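PDB 5CJP: Ras GTPase-activating-like protein IQGAP2 from Homo sapiens, which probably binds Rho-family GTPases such as Cdc42 and Rac1 in their GTP-bound form through a GAP-related domain and serves as a signalling scaffold. Local coordinates for residues T70-E75 with K207-S212; S78-V83 with E215-A220. All coordinates share one frame; numbering follows the deposited sequence.

Contact 1: T70-E75 with K207-S212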
ATOM      1  N   THR E  70     -24.919 -21.960  10.463  1.00 44.68           N
ATOM      2  CA  THR E  70     -24.630 -23.054  11.370  1.00 48.58           C
ATOM      3  C   THR E  70     -24.042 -22.588  12.698  1.00 46.17           C
ATOM      4  O   THR E  70     -24.309 -23.188  13.737  1.00 45.31           O
ATOM      5  CB  THR E  70     -23.677 -24.053  10.733  1.00 50.92           C
ATOM      6  OG1 THR E  70     -22.344 -23.553  10.839  1.00 57.38           O
ATOM      7  CG2 THR E  70     -24.018 -24.242   9.269  1.00 52.84           C
ATOM      8  N   ALA E  71     -23.252 -21.521  12.664  1.00 44.62           N
ATOM      9  CA  ALA E  71     -22.651 -20.994  13.885  1.00 44.22           C
ATOM     10  C   ALA E  71     -23.723 -20.356  14.759  1.00 44.24           C
ATOM     11  O   ALA E  71     -23.695 -20.489  15.981  1.00 44.37           O
ATOM     12  CB  ALA E  71     -21.551 -19.963  13.551  1.00 43.17           C
ATOM     13  N   LEU E  72     -24.661 -19.645  14.140  1.00 44.61           N
ATOM     14  CA  LEU E  72     -25.731 -19.028  14.915  1.00 44.99           C
ATOM     15  C   LEU E  72     -26.615 -20.120  15.518  1.00 47.30           C
ATOM     16  O   LEU E  72     -27.019 -20.018  16.675  1.00 48.10           O
ATOM     17  CB  LEU E  72     -26.572 -18.080  14.043  1.00 40.51           C
ATOM     18  CG  LEU E  72     -27.772 -17.329  14.660  1.00 35.88           C
ATOM     19  CD1 LEU E  72     -27.415 -16.649  15.979  1.00 29.28           C
ATOM     20  CD2 LEU E  72     -28.256 -16.316  13.653  1.00 32.09           C
ATOM     21  N   GLU E  73     -26.915 -21.168  14.756  1.00 49.20           N
ATOM     22  CA  GLU E  73     -27.747 -22.243  15.305  1.00 52.64           C
ATOM     23  C   GLU E  73     -26.939 -23.004  16.344  1.00 56.05           C
ATOM     24  O   GLU E  73     -27.475 -23.491  17.334  1.00 52.91           O
ATOM     25  CB  GLU E  73     -28.219 -23.191  14.202  1.00 50.47           C
ATOM     26  CG  GLU E  73     -29.065 -22.507  13.148  1.00 51.81           C
ATOM     27  CD  GLU E  73     -29.345 -23.398  11.966  1.00 53.45           C
ATOM     28  OE1 GLU E  73     -28.424 -24.121  11.527  1.00 53.03           O
ATOM     29  OE2 GLU E  73     -30.485 -23.362  11.465  1.00 57.27           O
ATOM     30  N   GLU E  74     -25.635 -23.095  16.113  1.00 63.80           N
ATOM     31  CA  GLU E  74     -24.744 -23.777  17.039  1.00 70.34           C
ATOM     32  C   GLU E  74     -24.873 -23.052  18.375  1.00 63.76           C
ATOM     33  O   GLU E  74     -25.067 -23.665  19.422  1.00 59.79           O
ATOM     34  CB  GLU E  74     -23.303 -23.682  16.539  1.00 88.65           C
ATOM     35  CG  GLU E  74     -22.333 -24.599  17.244  1.00113.97           C
ATOM     36  CD  GLU E  74     -22.421 -26.023  16.744  1.00127.01           C
ATOM     37  OE1 GLU E  74     -22.496 -26.943  17.586  1.00132.30           O
ATOM     38  OE2 GLU E  74     -22.405 -26.224  15.510  1.00133.22           O
ATOM     39  N   GLU E  75     -24.773 -21.732  18.315  1.00 57.47           N
ATOM     40  CA  GLU E  75     -24.861 -20.869  19.487  1.00 54.13           C
ATOM     41  C   GLU E  75     -26.181 -21.027  20.238  1.00 52.81           C
ATOM     42  O   GLU E  75     -26.205 -21.207  21.461  1.00 48.44           O
ATOM     43  CB  GLU E  75     -24.708 -19.416  19.045  1.00 52.58           C
ATOM     44  CG  GLU E  75     -24.827 -18.369  20.141  1.00 54.48           C
ATOM     45  CD  GLU E  75     -23.580 -18.269  20.996  1.00 54.95           C
ATOM     46  OE1 GLU E  75     -22.543 -18.806  20.565  1.00 56.74           O
ATOM     47  OE2 GLU E  75     -23.629 -17.645  22.084  1.00 55.65           O
ATOM     48  N   LYS E 207     -33.580 -13.889   9.407  1.00 51.81           N
ATOM     49  CA  LYS E 207     -34.521 -14.980   9.182  1.00 51.62           C
ATOM     50  C   LYS E 207     -34.053 -16.230   9.920  1.00 50.90           C
ATOM     51  O   LYS E 207     -34.804 -16.824  10.681  1.00 51.02           O
ATOM     52  CB  LYS E 207     -34.640 -15.277   7.692  1.00 49.94           C
ATOM     53  CG  LYS E 207     -35.451 -16.517   7.386  1.00 47.18           C
ATOM     54  CD  LYS E 207     -35.616 -16.659   5.893  1.00 47.11           C
ATOM     55  CE  LYS E 207     -36.067 -18.040   5.522  1.00 41.97           C
ATOM     56  NZ  LYS E 207     -36.238 -18.101   4.066  1.00 41.23           N
ATOM     57  N   VAL E 208     -32.807 -16.631   9.691  1.00 51.24           N
ATOM     58  CA  VAL E 208     -32.241 -17.791  10.370  1.00 50.09           C
ATOM     59  C   VAL E 208     -32.380 -17.625  11.873  1.00 51.79           C
ATOM     60  O   VAL E 208     -32.809 -18.537  12.572  1.00 54.96           O
ATOM     61  CB  VAL E 208     -30.746 -17.947  10.082  1.00 48.42           C
ATOM     62  CG1 VAL E 208     -30.107 -18.844  11.148  1.00 42.25           C
ATOM     63  CG2 VAL E 208     -30.547 -18.525   8.694  1.00 44.69           C
ATOM     64  N   LEU E 209     -31.986 -16.458  12.361  1.00 49.57           N
ATOM     65  CA  LEU E 209     -32.058 -16.157  13.775  1.00 48.62           C
ATOM     66  C   LEU E 209     -33.465 -16.390  14.314  1.00 51.09           C
ATOM     67  O   LEU E 209     -33.652 -17.152  15.260  1.00 51.39           O
ATOM     68  CB  LEU E 209     -31.627 -14.706  14.014  1.00 44.14           C
ATOM     69  CG  LEU E 209     -31.898 -14.092  15.386  1.00 39.35           C
ATOM     70  CD1 LEU E 209     -31.375 -15.002  16.455  1.00 38.16           C
ATOM     71  CD2 LEU E 209     -31.248 -12.719  15.482  1.00 38.02           C
ATOM     72  N   LYS E 210     -34.448 -15.727  13.716  1.00 53.22           N
ATOM     73  CA  LYS E 210     -35.834 -15.869  14.144  1.00 56.19           C
ATOM     74  C   LYS E 210     -36.349 -17.307  14.098  1.00 57.65           C
ATOM     75  O   LYS E 210     -36.859 -17.814  15.088  1.00 55.88           O
ATOM     76  CB  LYS E 210     -36.735 -14.964  13.289  1.00 56.96           C
ATOM     77  CG  LYS E 210     -38.229 -15.195  13.465  1.00 56.79           C
ATOM     78  CD  LYS E 210     -39.010 -13.905  13.274  1.00 57.51           C
ATOM     79  CE  LYS E 210     -40.213 -14.085  12.366  1.00 57.90           C
ATOM     80  NZ  LYS E 210     -39.789 -14.186  10.943  1.00 59.09           N
ATOM     81  N   ASN E 211     -36.212 -17.960  12.950  1.00 61.24           N
ATOM     82  CA  ASN E 211     -36.697 -19.324  12.794  1.00 64.22           C
ATOM     83  C   ASN E 211     -35.986 -20.310  13.690  1.00 65.25           C
ATOM     84  O   ASN E 211     -36.476 -21.410  13.915  1.00 67.38           O
ATOM     85  CB  ASN E 211     -36.560 -19.783  11.342  1.00 66.33           C
ATOM     86  CG  ASN E 211     -37.302 -18.876  10.373  1.00 64.53           C
ATOM     87  OD1 ASN E 211     -38.199 -18.123  10.769  1.00 64.18           O
ATOM     88  ND2 ASN E 211     -36.940 -18.950   9.094  1.00 63.61           N
ATOM     89  N   SER E 212     -34.833 -19.915  14.204  1.00 65.22           N
ATOM     90  CA  SER E 212     -34.055 -20.793  15.058  1.00 63.02           C
ATOM     91  C   SER E 212     -34.539 -20.685  16.497  1.00 64.68           C
ATOM     92  O   SER E 212     -34.754 -21.714  17.171  1.00 66.81           O
ATOM     93  CB  SER E 212     -32.588 -20.420  14.963  1.00 59.47           C
ATOM     94  OG  SER E 212     -31.795 -21.374  15.626  1.00 52.95           O
TER
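Leu-72 carries the apolar part of this contact, pushing one methyl, CD2, between Val-208 and Leu-209 of the opposing helix. CD2 of Leu-72 rests 3.8 Å from Leu-209 CB, against the root of that residue, and lies 4.0 Å from Val-208 CG1. With CG anti to its backbone N (chi1 179°), Leu-72 reaches across the gap rather than folding back along its own helix; leucine suits the place because its chain carries that single methyl far enough to touch both residues. Leu-209 offers the base of its side chain here, while the side chain also packs on Ile-228 and Leu-232 of helix 222-243. The axes of the two short helical segments come within 9.9 Å and run in nearly the same direction, 29° apart, so helices 58-79 and 200-216 lie side by side in the all-helical GAP-related domain. Beside the leucine, Glu-73 and Ser-212 make a van der Waals contact of a different sort, with CG of Glu-73 3.9 Å from OG of Ser-212. Glu-73 suits this half-open place because its methylene part can pack while the carboxylate extends beyond. The small serine lets the backbones draw near, the CA atoms of Glu-73 and Ser-212 standing 6.5 Å apart. Ile-94 of helix 92-102 also touches Leu-72, and Ile-76 packs on Ser-212.

Contact 2: S78-V83 with E215-A220; sequences SKVDQV and EKFPDA
Lys-216 and Phe-217 meet residues 78-83 in a mixed polar and aromatic contact at the protein surface, just where helices 58-79 and 200-216 both give out. The extended lysine chain, CG anti to its backbone N (chi1 -177°), carries Lys-216 NZ to Val-80 O in a hydrogen bond of 2.6 Å. The ammonium lies in the carbonyl plane, the C=O...N angle being 157°, and it also bonds Ile-76 O; Asp-81 OD2, 4.6 Å from Lys-216 NZ, would probably add a favourable charge. Phe-217 turns its ring toward the loop that follows helix 58-79. Val-80 CG1 meets Phe-217 CE1 obliquely at 3.7 Å, Asp-81 O stands at the edge near CE2, and Val-83 CG2 covers one face, though its exact spacing is doubtful. An alanine in place of Phe-217 would probably open a gap beside Val-80 CG1 and take away the ring edge that Asp-81 O borders. Asp-85 OD2 accepts from the backbone N of Asp-81 and of Gln-82, and the Gln-82 side chain is about 6 Å from a bound GTP. Lys-216 thus bridges a carbonyl of the last turn of helix 58-79 and one of the loop beyond, a positive group at a helix C-terminal end, where the helix dipole probably favours it.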
ATOM      1  N   SER E  78     -27.226 -24.543  22.375  1.00 70.07           N
ATOM      2  CA  SER E  78     -25.979 -24.862  23.059  1.00 65.64           C
ATOM      3  C   SER E  78     -25.660 -23.861  24.166  1.00 63.13           C
ATOM      4  O   SER E  78     -25.031 -24.201  25.158  1.00 62.23           O
ATOM      5  CB  SER E  78     -24.826 -24.881  22.060  1.00 65.12           C
ATOM      6  OG  SER E  78     -23.581 -24.970  22.728  1.00 67.36           O
ATOM      7  N   LYS E  79     -26.084 -22.620  23.982  1.00 62.20           N
ATOM      8  CA  LYS E  79     -25.834 -21.596  24.982  1.00 62.53           C
ATOM      9  C   LYS E  79     -27.091 -20.790  25.273  1.00 61.32           C
ATOM     10  O   LYS E  79     -27.100 -19.960  26.176  1.00 61.48           O
ATOM     11  CB  LYS E  79     -24.726 -20.648  24.521  1.00 65.20           C
ATOM     12  CG  LYS E  79     -23.333 -21.254  24.465  1.00 66.15           C
ATOM     13  CD  LYS E  79     -22.335 -20.139  24.260  1.00 68.19           C
ATOM     14  CE  LYS E  79     -20.903 -20.599  24.397  1.00 69.57           C
ATOM     15  NZ  LYS E  79     -19.997 -19.421  24.257  1.00 70.02           N
ATOM     16  N   VAL E  80     -28.153 -21.018  24.508  1.00 59.49           N
ATOM     17  CA  VAL E  80     -29.377 -20.273  24.750  1.00 60.40           C
ATOM     18  C   VAL E  80     -30.382 -21.150  25.482  1.00 65.64           C
ATOM     19  O   VAL E  80     -30.815 -22.180  24.973  1.00 64.24           O
ATOM     20  CB  VAL E  80     -29.978 -19.727  23.433  1.00 55.72           C
ATOM     21  CG1 VAL E  80     -31.261 -18.962  23.720  1.00 48.91           C
ATOM     22  CG2 VAL E  80     -28.982 -18.796  22.768  1.00 48.28           C
ATOM     23  N   ASP E  81     -30.740 -20.724  26.690  1.00 73.04           N
ATOM     24  CA  ASP E  81     -31.663 -21.463  27.535  1.00 82.08           C
ATOM     25  C   ASP E  81     -33.035 -20.837  27.737  1.00 90.34           C
ATOM     26  O   ASP E  81     -34.020 -21.554  27.898  1.00 93.13           O
ATOM     27  CB  ASP E  81     -31.017 -21.683  28.893  1.00 77.42           C
ATOM     28  CG  ASP E  81     -29.776 -22.537  28.807  1.00 72.23           C
ATOM     29  OD1 ASP E  81     -28.821 -22.280  29.573  1.00 69.05           O
ATOM     30  OD2 ASP E  81     -29.766 -23.474  27.978  1.00 71.07           O
ATOM     31  N   GLN E  82     -33.107 -19.509  27.726  1.00 99.98           N
ATOM     32  CA  GLN E  82     -34.379 -18.818  27.947  1.00106.20           C
ATOM     33  C   GLN E  82     -34.628 -17.694  26.945  1.00104.46           C
ATOM     34  O   GLN E  82     -35.145 -16.642  27.308  1.00112.74           O
ATOM     35  CB  GLN E  82     -34.394 -18.257  29.382  1.00111.92           C
ATOM     36  CG  GLN E  82     -35.624 -17.429  29.771  1.00109.30           C
ATOM     37  CD  GLN E  82     -35.302 -15.950  30.010  1.00108.14           C
ATOM     38  OE1 GLN E  82     -36.201 -15.136  30.231  1.00106.82           O
ATOM     39  NE2 GLN E  82     -34.018 -15.604  29.969  1.00105.88           N
ATOM     40  N   VAL E  83     -34.284 -17.909  25.679  1.00 94.03           N
ATOM     41  CA  VAL E  83     -34.460 -16.849  24.687  1.00 79.47           C
ATOM     42  C   VAL E  83     -33.710 -15.686  25.314  1.00 77.89           C
ATOM     43  O   VAL E  83     -33.048 -15.867  26.327  1.00 77.94           O
ATOM     44  CB  VAL E  83     -35.948 -16.458  24.511  1.00 71.27           C
ATOM     45  CG1 VAL E  83     -36.094 -15.367  23.458  1.00 56.70           C
ATOM     46  CG2 VAL E  83     -36.759 -17.664  24.116  1.00 57.73           C
ATOM     47  N   GLU E 215     -37.749 -22.323  16.741  1.00 77.09           N
ATOM     48  CA  GLU E 215     -37.656 -23.772  16.709  1.00 80.00           C
ATOM     49  C   GLU E 215     -37.373 -24.332  18.104  1.00 74.64           C
ATOM     50  O   GLU E 215     -37.903 -25.378  18.466  1.00 73.11           O
ATOM     51  CB  GLU E 215     -36.553 -24.217  15.746  1.00 91.72           C
ATOM     52  CG  GLU E 215     -36.483 -25.728  15.542  1.00106.42           C
ATOM     53  CD  GLU E 215     -35.085 -26.217  15.186  1.00114.29           C
ATOM     54  OE1 GLU E 215     -34.927 -27.432  14.927  1.00117.57           O
ATOM     55  OE2 GLU E 215     -34.146 -25.391  15.175  1.00117.65           O
ATOM     56  N   LYS E 216     -36.549 -23.625  18.878  1.00 67.97           N
ATOM     57  CA  LYS E 216     -36.177 -24.065  20.221  1.00 62.97           C
ATOM     58  C   LYS E 216     -37.141 -23.607  21.314  1.00 63.26           C
ATOM     59  O   LYS E 216     -37.306 -24.285  22.323  1.00 60.56           O
ATOM     60  CB  LYS E 216     -34.760 -23.589  20.564  1.00 57.98           C
ATOM     61  CG  LYS E 216     -34.256 -24.078  21.923  1.00 51.33           C
ATOM     62  CD  LYS E 216     -32.781 -23.762  22.135  1.00 50.23           C
ATOM     63  CE  LYS E 216     -32.264 -24.378  23.418  1.00 51.06           C
ATOM     64  NZ  LYS E 216     -30.773 -24.314  23.556  1.00 52.11           N
ATOM     65  N   PHE E 217     -37.764 -22.454  21.120  1.00 66.09           N
ATOM     66  CA  PHE E 217     -38.716 -21.936  22.091  1.00 69.33           C
ATOM     67  C   PHE E 217     -40.074 -21.689  21.430  1.00 73.36           C
ATOM     68  O   PHE E 217     -40.462 -20.548  21.185  1.00 74.94           O
ATOM     69  CB  PHE E 217     -38.195 -20.635  22.694  1.00 65.77           C
ATOM     70  CG  PHE E 217     -36.830 -20.749  23.310  1.00 61.35           C
ATOM     71  CD1 PHE E 217     -35.680 -20.640  22.528  1.00 59.51           C
ATOM     72  CD2 PHE E 217     -36.689 -20.944  24.682  1.00 59.13           C
ATOM     73  CE1 PHE E 217     -34.419 -20.718  23.100  1.00 56.50           C
ATOM     74  CE2 PHE E 217     -35.430 -21.026  25.266  1.00 57.73           C
ATOM     75  CZ  PHE E 217     -34.291 -20.910  24.471  1.00 57.59           C
ATOM     76  N   PRO E 218     -40.825 -22.764  21.144  1.00 78.84           N
ATOM     77  CA  PRO E 218     -42.142 -22.655  20.503  1.00 82.32           C
ATOM     78  C   PRO E 218     -43.109 -21.751  21.255  1.00 83.78           C
ATOM     79  O   PRO E 218     -44.046 -21.213  20.671  1.00 82.27           O
ATOM     80  CB  PRO E 218     -42.625 -24.102  20.454  1.00 82.79           C
ATOM     81  CG  PRO E 218     -41.341 -24.879  20.364  1.00 81.39           C
ATOM     82  CD  PRO E 218     -40.481 -24.176  21.385  1.00 78.41           C
ATOM     83  N   ASP E 219     -42.876 -21.581  22.548  1.00 87.79           N
ATOM     84  CA  ASP E 219     -43.729 -20.735  23.377  1.00 90.37           C
ATOM     85  C   ASP E 219     -43.403 -19.262  23.297  1.00 85.79           C
ATOM     86  O   ASP E 219     -43.947 -18.465  24.047  1.00 84.32           O
ATOM     87  CB  ASP E 219     -43.647 -21.148  24.838  1.00102.05           C
ATOM     88  CG  ASP E 219     -44.212 -22.498  25.068  1.00110.58           C
ATOM     89  OD1 ASP E 219     -44.937 -22.985  24.178  1.00116.07           O
ATOM     90  OD2 ASP E 219     -43.937 -23.067  26.143  1.00116.65           O
ATOM     91  N   ALA E 220     -42.486 -18.902  22.413  1.00 81.10           N
ATOM     92  CA  ALA E 220     -42.120 -17.501  22.259  1.00 77.56           C
ATOM     93  C   ALA E 220     -43.126 -16.882  21.293  1.00 76.03           C
ATOM     94  O   ALA E 220     -43.498 -17.505  20.296  1.00 76.42           O
ATOM     95  CB  ALA E 220     -40.719 -17.393  21.700  1.00 74.53           C
TER

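In the fold
Following the chain from the N terminus, helix 58-79 supplies residues 70-75 and then, as it ends, leads into 78-83. The chain passes through a mostly helical excursion before helix 200-216 returns as 207-212, where contact 1 closes a loop of 131 intervening residues. One step further on, 215-220 meets 78-83, and contact 2 closes a second loop of the same length. Because the segments alternate, the loops cross rather than nest, as expected when two helices run alongside in similar directions. Contact 1 joins their buried flanks; contact 2 joins the loops that follow both helices, near the surface. The centres are 11 Å apart, and the two meet where Val-80 CG2 packs 3.9 Å from Glu-75 O.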